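Local coordinates for putative surface-anchored fimbrial subunit (Corynebacterium diphtheriae, PDB 3HR6), which forms the shaft of a pilus on the bacterial surface as its major pilin, built of tandem Ig-like modules with a bound calcium ion, at residues V167-I175 and F187-L197; Q103-V111 and G290-P298. One frame throughout, in Å; residues are numbered along the deposited sequence.

Contact 1. Residues V167-I175 and F187-L197; sequences VKYRVATKI and FTVADKLPAEL
I175 and F187 meet at one end of a face-to-face packing of two beta sheets, the sandwich core of an Ig-like module of the pilin. Strand 167-174 belongs to one sheet and strand 187-192 to the other; they run roughly antiparallel (150°) with axes 9.7 Å apart, too far for backbone pairing, so side chains fill the gap. Packing is tight at both ends. At one, I175 slants across F187, bringing CD1 to 3.6 Å from F187 CZ, in a direction oblique to the ring, while T173 CG2 comes up to the edge of the same ring. F184 adds an edge-to-face contact to F187. At the other end, L197 is brought round by the type I turn P194-L197. V167 CG1, the methyl that chi1 of 60° wedges between backbone N and carbonyl carbon, packs against both branches of L197, nearest to CD2 at 3.8 Å, and L197 CD1 also reaches the Y169 ring.

The middle is looser. V171 and V189 reach tip to tip, their CG1 methyls 4.0 Å apart, and T173 slides past V189 in the opposite direction. D191 brings a carboxylate into this apolar layer, but its OD2 is hydrogen-bonded to K149, whose ammonium also makes a cation-pi contact with Y169; the buried charge is thus probably offset. On the solvent side, K174 turns away from the opposite strand and forms a salt bridge with E251. Inside, one face of the Y169 ring carries V167 CG2, and its edge receives L197 CD1 in plane, 3.6 Å from Y169 CE2.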
loop_
_atom_site.group_PDB
_atom_site.type_symbol
_atom_site.label_atom_id
_atom_site.label_comp_id
_atom_site.label_asym_id
_atom_site.label_seq_id
_atom_site.Cartn_x
_atom_site.Cartn_y
_atom_site.Cartn_z
ATOM N N VAL A 167 2.877 -16.183 1.197
ATOM C CA VAL A 167 2.826 -15.095 2.153
ATOM C C VAL A 167 1.374 -14.740 2.352
ATOM O O VAL A 167 0.541 -14.950 1.466
ATOM C CB VAL A 167 3.655 -13.875 1.678
ATOM C CG1 VAL A 167 3.151 -13.278 0.285
ATOM C CG2 VAL A 167 3.749 -12.765 2.788
ATOM N N LYS A 168 1.083 -14.167 3.501
ATOM C CA LYS A 168 -0.227 -13.592 3.780
ATOM C C LYS A 168 -0.026 -12.149 4.210
ATOM O O LYS A 168 0.895 -11.836 4.948
ATOM C CB LYS A 168 -0.913 -14.374 4.883
ATOM C CG LYS A 168 -2.289 -13.856 5.294
ATOM C CD LYS A 168 -2.993 -14.912 6.118
ATOM C CE LYS A 168 -4.190 -14.415 6.785
ATOM N NZ LYS A 168 -4.802 -15.488 7.625
ATOM N N TYR A 169 -0.858 -11.263 3.687
ATOM C CA TYR A 169 -0.875 -9.872 4.096
ATOM C C TYR A 169 -2.198 -9.505 4.702
ATOM O O TYR A 169 -3.227 -10.048 4.357
ATOM C CB TYR A 169 -0.598 -8.962 2.936
ATOM C CG TYR A 169 0.778 -9.042 2.389
ATOM C CD1 TYR A 169 1.877 -8.736 3.176
ATOM C CD2 TYR A 169 0.997 -9.434 1.098
ATOM C CE1 TYR A 169 3.191 -8.819 2.633
ATOM C CE2 TYR A 169 2.250 -9.496 0.557
ATOM C CZ TYR A 169 3.343 -9.206 1.344
ATOM O OH TYR A 169 4.561 -9.332 0.715
ATOM N N ARG A 170 -2.145 -8.565 5.620
ATOM C CA ARG A 170 -3.299 -8.046 6.340
ATOM C C ARG A 170 -3.193 -6.530 6.286
ATOM O O ARG A 170 -2.162 -5.949 6.647
ATOM C CB ARG A 170 -3.286 -8.513 7.778
ATOM C CG ARG A 170 -4.407 -7.995 8.597
ATOM C CD ARG A 170 -4.191 -8.354 10.027
ATOM N NE ARG A 170 -5.370 -8.130 10.838
ATOM C CZ ARG A 170 -5.672 -7.004 11.470
ATOM N NH1 ARG A 170 -4.870 -5.944 11.404
ATOM N NH2 ARG A 170 -6.803 -6.945 12.202
ATOM N N VAL A 171 -4.251 -5.905 5.792
ATOM C CA VAL A 171 -4.345 -4.468 5.651
ATOM C C VAL A 171 -5.537 -3.964 6.448
ATOM O O VAL A 171 -6.721 -4.277 6.130
ATOM C CB VAL A 171 -4.516 -4.015 4.174
ATOM C CG1 VAL A 171 -4.657 -2.439 4.100
ATOM C CG2 VAL A 171 -3.364 -4.494 3.322
ATOM N N ALA A 172 -5.261 -3.222 7.507
ATOM C CA ALA A 172 -6.290 -2.711 8.406
ATOM C C ALA A 172 -6.487 -1.197 8.182
ATOM O O ALA A 172 -5.548 -0.443 8.420
ATOM C CB ALA A 172 -5.920 -2.962 9.803
ATOM N N THR A 173 -7.669 -0.812 7.713
ATOM C CA THR A 173 -7.984 0.577 7.376
ATOM C C THR A 173 -9.053 1.082 8.272
ATOM O O THR A 173 -10.091 0.483 8.404
ATOM C CB THR A 173 -8.472 0.662 5.907
ATOM O OG1 THR A 173 -7.444 0.168 5.047
ATOM C CG2 THR A 173 -8.908 2.067 5.477
ATOM N N LYS A 174 -8.810 2.233 8.878
ATOM C CA LYS A 174 -9.771 2.863 9.743
ATOM C C LYS A 174 -10.796 3.610 8.927
ATOM O O LYS A 174 -10.422 4.286 7.967
ATOM C CB LYS A 174 -9.058 3.816 10.697
ATOM C CG LYS A 174 -8.326 3.000 11.711
ATOM C CD LYS A 174 -7.710 3.692 12.857
ATOM C CE LYS A 174 -7.141 2.641 13.861
ATOM N NZ LYS A 174 -8.101 1.738 14.645
ATOM N N ILE A 175 -12.072 3.469 9.305
ATOM C CA ILE A 175 -13.118 4.265 8.686
ATOM C C ILE A 175 -13.154 5.610 9.389
ATOM O O ILE A 175 -13.455 5.658 10.578
ATOM C CB ILE A 175 -14.515 3.600 8.775
ATOM C CG1 ILE A 175 -14.458 2.170 8.255
ATOM C CG2 ILE A 175 -15.544 4.461 8.044
ATOM C CD1 ILE A 175 -13.977 2.045 6.819
ATOM N N PHE A 187 -15.189 3.560 -1.552
ATOM C CA PHE A 187 -14.178 3.143 -0.601
ATOM C C PHE A 187 -13.437 1.975 -1.211
ATOM O O PHE A 187 -13.995 0.889 -1.360
ATOM C CB PHE A 187 -14.793 2.788 0.759
ATOM C CG PHE A 187 -13.871 3.049 1.927
ATOM C CD1 PHE A 187 -13.771 4.305 2.477
ATOM C CD2 PHE A 187 -13.099 2.053 2.456
ATOM C CE1 PHE A 187 -12.962 4.552 3.546
ATOM C CE2 PHE A 187 -12.233 2.327 3.525
ATOM C CZ PHE A 187 -12.177 3.555 4.051
ATOM N N THR A 188 -12.233 2.256 -1.675
ATOM C CA THR A 188 -11.444 1.254 -2.356
ATOM C C THR A 188 -10.143 1.002 -1.593
ATOM O O THR A 188 -9.494 1.940 -1.164
ATOM C CB THR A 188 -11.127 1.713 -3.785
ATOM O OG1 THR A 188 -12.342 1.814 -4.533
ATOM C CG2 THR A 188 -10.193 0.718 -4.503
ATOM N N VAL A 189 -9.779 -0.254 -1.389
ATOM C CA VAL A 189 -8.468 -0.613 -0.846
ATOM C C VAL A 189 -7.782 -1.383 -1.966
ATOM O O VAL A 189 -8.308 -2.383 -2.423
ATOM C CB VAL A 189 -8.531 -1.432 0.443
ATOM C CG1 VAL A 189 -7.062 -1.862 0.903
ATOM C CG2 VAL A 189 -9.265 -0.644 1.546
ATOM N N ALA A 190 -6.626 -0.871 -2.443
ATOM C CA ALA A 190 -5.901 -1.506 -3.532
ATOM C C ALA A 190 -4.493 -1.788 -3.127
ATOM O O ALA A 190 -3.896 -1.063 -2.333
ATOM C CB ALA A 190 -5.863 -0.620 -4.791
ATOM N N ASP A 191 -3.972 -2.866 -3.694
ATOM C CA ASP A 191 -2.615 -3.301 -3.319
ATOM C C ASP A 191 -1.947 -3.794 -4.563
ATOM O O ASP A 191 -2.418 -4.758 -5.179
ATOM C CB ASP A 191 -2.710 -4.393 -2.235
ATOM C CG ASP A 191 -1.359 -4.768 -1.644
ATOM O OD1 ASP A 191 -0.353 -4.791 -2.415
ATOM O OD2 ASP A 191 -1.321 -5.003 -0.441
ATOM N N LYS A 192 -0.873 -3.120 -4.984
ATOM C CA LYS A 192 -0.120 -3.550 -6.155
ATOM C C LYS A 192 0.964 -4.435 -5.606
ATOM O O LYS A 192 1.954 -3.946 -5.028
ATOM C CB LYS A 192 0.461 -2.368 -6.954
ATOM C CG LYS A 192 1.121 -2.721 -8.279
ATOM C CD LYS A 192 1.539 -1.377 -8.955
ATOM C CE LYS A 192 2.052 -1.521 -10.342
ATOM N NZ LYS A 192 2.434 -0.177 -10.825
ATOM N N LEU A 193 0.734 -5.733 -5.705
ATOM C CA LEU A 193 1.621 -6.698 -5.120
ATOM C C LEU A 193 3.020 -6.521 -5.712
ATOM O O LEU A 193 3.150 -6.225 -6.881
ATOM C CB LEU A 193 1.140 -8.120 -5.377
ATOM C CG LEU A 193 -0.024 -8.682 -4.511
ATOM C CD1 LEU A 193 -1.297 -7.884 -4.665
ATOM C CD2 LEU A 193 -0.282 -10.132 -4.852
ATOM N N PRO A 194 4.045 -6.801 -4.891
ATOM C CA PRO A 194 5.370 -6.839 -5.518
ATOM C C PRO A 194 5.478 -7.891 -6.622
ATOM O O PRO A 194 4.774 -8.901 -6.608
ATOM C CB PRO A 194 6.311 -7.158 -4.351
ATOM C CG PRO A 194 5.500 -7.813 -3.340
ATOM C CD PRO A 194 4.049 -7.299 -3.514
ATOM N N ALA A 195 6.379 -7.689 -7.577
ATOM C CA ALA A 195 6.477 -8.581 -8.717
ATOM C C ALA A 195 6.859 -9.997 -8.406
ATOM O O ALA A 195 6.584 -10.865 -9.196
ATOM C CB ALA A 195 7.453 -8.034 -9.754
ATOM N N GLU A 196 7.472 -10.244 -7.256
ATOM C CA GLU A 196 7.888 -11.560 -6.887
ATOM C C GLU A 196 6.721 -12.463 -6.438
ATOM O O GLU A 196 6.932 -13.650 -6.160
ATOM C CB GLU A 196 8.945 -11.454 -5.810
ATOM C CG GLU A 196 10.185 -10.698 -6.321
ATOM C CD GLU A 196 10.176 -9.183 -6.054
ATOM O OE1 GLU A 196 9.233 -8.670 -5.470
ATOM O OE2 GLU A 196 11.161 -8.458 -6.417
ATOM N N LEU A 197 5.537 -11.879 -6.308
ATOM C CA LEU A 197 4.354 -12.655 -5.928
ATOM C C LEU A 197 3.491 -13.008 -7.098
ATOM O O LEU A 197 3.266 -12.183 -8.020
ATOM C CB LEU A 197 3.492 -11.888 -4.923
ATOM C CG LEU A 197 4.237 -11.413 -3.671
ATOM C CD1 LEU A 197 3.256 -10.765 -2.648
ATOM C CD2 LEU A 197 4.900 -12.633 -3.029
#

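Contact 2. Residues Q103-V111 and G290-P298; sequences QELNGAEAV and GDAALRGMP
This is a partly buried contact of mixed polar and apolar character between two loops: L105-A110, in the connection between strands 97-103 and 111-112, meet the run D291-M297 that leads into strand 297-298. Backbone atoms do much of the gripping. R295 N gives a nearly straight hydrogen bond to L105 O (3.0 Å, 175° at the hydrogen). The same oxygen accepts from a water that also donates to R295 O, a bridge beside the direct bond.

N106 provides the side-chain counterpart. Its chi1 of 71° sets CG between backbone N and carbonyl carbon, and ND2 donates to D291 O over 2.8 Å; OD1 is taken by S38, so both ends of the amide are held and its flip is fixed. D291 O takes a further hydrogen from a second water, shared with N106 O.

Residues 103-111 fall within the N-terminal pilin domain, whereas strand 297-298 pairs with strand 268-276 of the Ig-like middle module, so the contact ties neighbouring modules of the pilin together. Beside the polar pairs, L105 and L294 cross obliquely, with L294 CD2 3.8 Å from L105 CB.

R295 lies along the backbone of G107 and A108. With CG anti to its own N (chi1 175°) and a bend at chi2, its aliphatic part passes G107 O, and NE comes to 3.2 Å from A108 O. A third water accepts from A110 N and donates to G296 O, with a weak bond from R295 NE. Close by, the methyl of A110 is pressed tightly against the backbone of R295-M297, its CB 3.1 Å from R295 O and 4.0 Å from M297 CB.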
loop_
_atom_site.group_PDB
_atom_site.type_symbol
_atom_site.label_atom_id
_atom_site.label_comp_id
_atom_site.label_asym_id
_atom_site.label_seq_id
_atom_site.Cartn_x
_atom_site.Cartn_y
_atom_site.Cartn_z
ATOM N N GLN A 103 -13.510 20.715 -4.497
ATOM C CA GLN A 103 -12.322 19.983 -4.057
ATOM C C GLN A 103 -12.179 18.703 -4.874
ATOM O O GLN A 103 -13.158 18.003 -5.119
ATOM C CB GLN A 103 -12.344 19.603 -2.582
ATOM C CG GLN A 103 -10.968 19.115 -2.143
ATOM C CD GLN A 103 -10.803 18.923 -0.644
ATOM O OE1 GLN A 103 -11.729 19.150 0.157
ATOM N NE2 GLN A 103 -9.595 18.511 -0.244
ATOM N N GLU A 104 -10.946 18.400 -5.247
ATOM C CA GLU A 104 -10.644 17.286 -6.134
ATOM C C GLU A 104 -9.986 16.161 -5.350
ATOM O O GLU A 104 -9.545 16.328 -4.223
ATOM C CB GLU A 104 -9.699 17.750 -7.205
ATOM C CG GLU A 104 -10.236 18.910 -8.059
ATOM C CD GLU A 104 -11.276 18.504 -9.091
ATOM O OE1 GLU A 104 -11.887 17.426 -8.983
ATOM O OE2 GLU A 104 -11.491 19.300 -10.023
ATOM N N LEU A 105 -9.878 15.023 -6.012
ATOM C CA LEU A 105 -9.342 13.807 -5.432
ATOM C C LEU A 105 -7.844 13.627 -5.682
ATOM O O LEU A 105 -7.278 12.582 -5.337
ATOM C CB LEU A 105 -10.142 12.620 -5.987
ATOM C CG LEU A 105 -11.573 12.482 -5.474
ATOM C CD1 LEU A 105 -12.271 11.361 -6.286
ATOM C CD2 LEU A 105 -11.628 12.200 -3.979
ATOM N N ASN A 106 -7.199 14.638 -6.289
ATOM C CA ASN A 106 -5.775 14.636 -6.636
ATOM C C ASN A 106 -4.888 15.575 -5.746
ATOM O O ASN A 106 -3.842 16.117 -6.187
ATOM C CB ASN A 106 -5.607 14.983 -8.115
ATOM C CG ASN A 106 -5.911 16.432 -8.415
ATOM O OD1 ASN A 106 -6.631 17.074 -7.659
ATOM N ND2 ASN A 106 -5.324 16.978 -9.495
ATOM N N GLY A 107 -5.300 15.769 -4.492
ATOM C CA GLY A 107 -4.468 16.492 -3.516
ATOM C C GLY A 107 -3.208 15.727 -3.185
ATOM O O GLY A 107 -3.085 14.562 -3.577
ATOM N N ALA A 108 -2.308 16.369 -2.447
ATOM C CA ALA A 108 -1.023 15.769 -2.046
ATOM C C ALA A 108 -1.262 14.536 -1.196
ATOM O O ALA A 108 -0.546 13.516 -1.292
ATOM C CB ALA A 108 -0.158 16.788 -1.301
ATOM N N GLU A 109 -2.297 14.624 -0.354
ATOM C CA GLU A 109 -2.738 13.537 0.499
ATOM C C GLU A 109 -4.195 13.238 0.178
ATOM O O GLU A 109 -4.983 14.139 -0.160
ATOM C CB GLU A 109 -2.657 13.911 1.977
ATOM C CG GLU A 109 -1.327 14.302 2.518
ATOM C CD GLU A 109 -1.471 14.733 3.971
ATOM O OE1 GLU A 109 -2.097 15.803 4.229
ATOM O OE2 GLU A 109 -1.002 13.964 4.847
ATOM N N ALA A 110 -4.571 11.980 0.296
ATOM C CA ALA A 110 -5.947 11.575 0.163
ATOM C C ALA A 110 -6.767 11.960 1.402
ATOM O O ALA A 110 -6.340 11.758 2.540
ATOM C CB ALA A 110 -6.009 10.089 -0.062
ATOM N N VAL A 111 -7.906 12.583 1.141
ATOM C CA VAL A 111 -8.882 12.946 2.186
ATOM C C VAL A 111 -10.328 12.643 1.748
ATOM O O VAL A 111 -10.606 12.487 0.560
ATOM C CB VAL A 111 -8.768 14.457 2.521
ATOM C CG1 VAL A 111 -7.381 14.857 3.089
ATOM C CG2 VAL A 111 -9.102 15.331 1.267
ATOM N N GLY A 290 1.211 10.969 -12.282
ATOM C CA GLY A 290 0.930 12.368 -12.665
ATOM C C GLY A 290 -0.035 13.226 -11.841
ATOM O O GLY A 290 -0.657 12.776 -10.870
ATOM N N ASP A 291 -0.162 14.487 -12.249
ATOM C CA ASP A 291 -0.972 15.462 -11.511
ATOM C C ASP A 291 -2.471 15.102 -11.400
ATOM O O ASP A 291 -3.128 15.484 -10.429
ATOM C CB ASP A 291 -0.819 16.872 -12.121
ATOM C CG ASP A 291 0.370 17.653 -11.538
ATOM O OD1 ASP A 291 1.135 17.106 -10.708
ATOM O OD2 ASP A 291 0.536 18.832 -11.912
ATOM N N ALA A 292 -3.005 14.373 -12.380
ATOM C CA ALA A 292 -4.435 14.035 -12.397
ATOM C C ALA A 292 -4.726 12.728 -11.651
ATOM O O ALA A 292 -5.884 12.321 -11.522
ATOM C CB ALA A 292 -4.940 13.945 -13.837
ATOM N N ALA A 293 -3.683 12.072 -11.147
ATOM C CA ALA A 293 -3.849 10.780 -10.587
ATOM C C ALA A 293 -4.736 10.926 -9.338
ATOM O O ALA A 293 -4.535 11.854 -8.544
ATOM C CB ALA A 293 -2.464 10.144 -10.255
ATOM N N LEU A 294 -5.756 10.073 -9.218
ATOM C CA LEU A 294 -6.482 9.897 -7.965
ATOM C C LEU A 294 -5.481 9.461 -6.889
ATOM O O LEU A 294 -4.830 8.411 -7.022
ATOM C CB LEU A 294 -7.573 8.825 -8.100
ATOM C CG LEU A 294 -8.641 9.007 -9.173
ATOM C CD1 LEU A 294 -9.461 7.741 -9.313
ATOM C CD2 LEU A 294 -9.528 10.160 -8.824
ATOM N N ARG A 295 -5.371 10.262 -5.832
ATOM C CA ARG A 295 -4.342 10.041 -4.809
ATOM C C ARG A 295 -4.939 9.175 -3.707
ATOM O O ARG A 295 -5.908 9.556 -3.078
ATOM C CB ARG A 295 -3.822 11.392 -4.303
ATOM C CG ARG A 295 -2.805 11.349 -3.139
ATOM C CD ARG A 295 -1.548 10.615 -3.508
ATOM N NE ARG A 295 -0.617 10.460 -2.381
ATOM C CZ ARG A 295 0.590 9.885 -2.477
ATOM N NH1 ARG A 295 1.033 9.440 -3.655
ATOM N NH2 ARG A 295 1.378 9.779 -1.401
ATOM N N GLY A 296 -4.393 7.974 -3.528
ATOM C CA GLY A 296 -4.756 7.153 -2.380
ATOM C C GLY A 296 -3.961 7.531 -1.141
ATOM O O GLY A 296 -2.964 8.277 -1.197
ATOM N N MET A 297 -4.395 7.014 0.004
ATOM C CA MET A 297 -3.615 7.133 1.217
ATOM C C MET A 297 -2.808 5.835 1.370
ATOM O O MET A 297 -3.414 4.765 1.537
ATOM C CB MET A 297 -4.525 7.318 2.417
ATOM C CG MET A 297 -3.942 7.212 3.786
ATOM S SD MET A 297 -2.561 8.321 4.060
ATOM C CE MET A 297 -3.378 9.829 3.919
ATOM N N PRO A 298 -1.484 5.910 1.299
ATOM C CA PRO A 298 -0.690 4.685 1.436
ATOM C C PRO A 298 -0.667 4.140 2.843
ATOM O O PRO A 298 -0.675 4.891 3.833
ATOM C CB PRO A 298 0.737 5.109 1.030
ATOM C CG PRO A 298 0.762 6.508 1.171
ATOM C CD PRO A 298 -0.610 7.073 1.094
HETATM O O HOH W 1 -8.211 11.012 -3.337
HETATM O O HOH W 2 -1.800 16.630 -8.233
HETATM O O HOH W 3 -2.246 10.413 0.540
#

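How the contacts relate
Contact 1 is core and contact 2 lies nearer the surface; their centres are 18 Å apart and their nearest atoms about 7 Å, without touching. Both reach the same mixed sheet: strands 187-192 and 297-298 each pair with strand 268-276, one in the buried sandwich interior, the other at the junction with the N-terminal domain. The chemistry follows the place. Contact 1 joins two sheets of one module without a hydrogen bond between its segments, mainly through methyls and rings, whereas contact 2 joins parts 179 residues apart in sequence through carbonyls, an amide and bridging waters, alongside apolar contacts of L105 with L294 and A110 with M297.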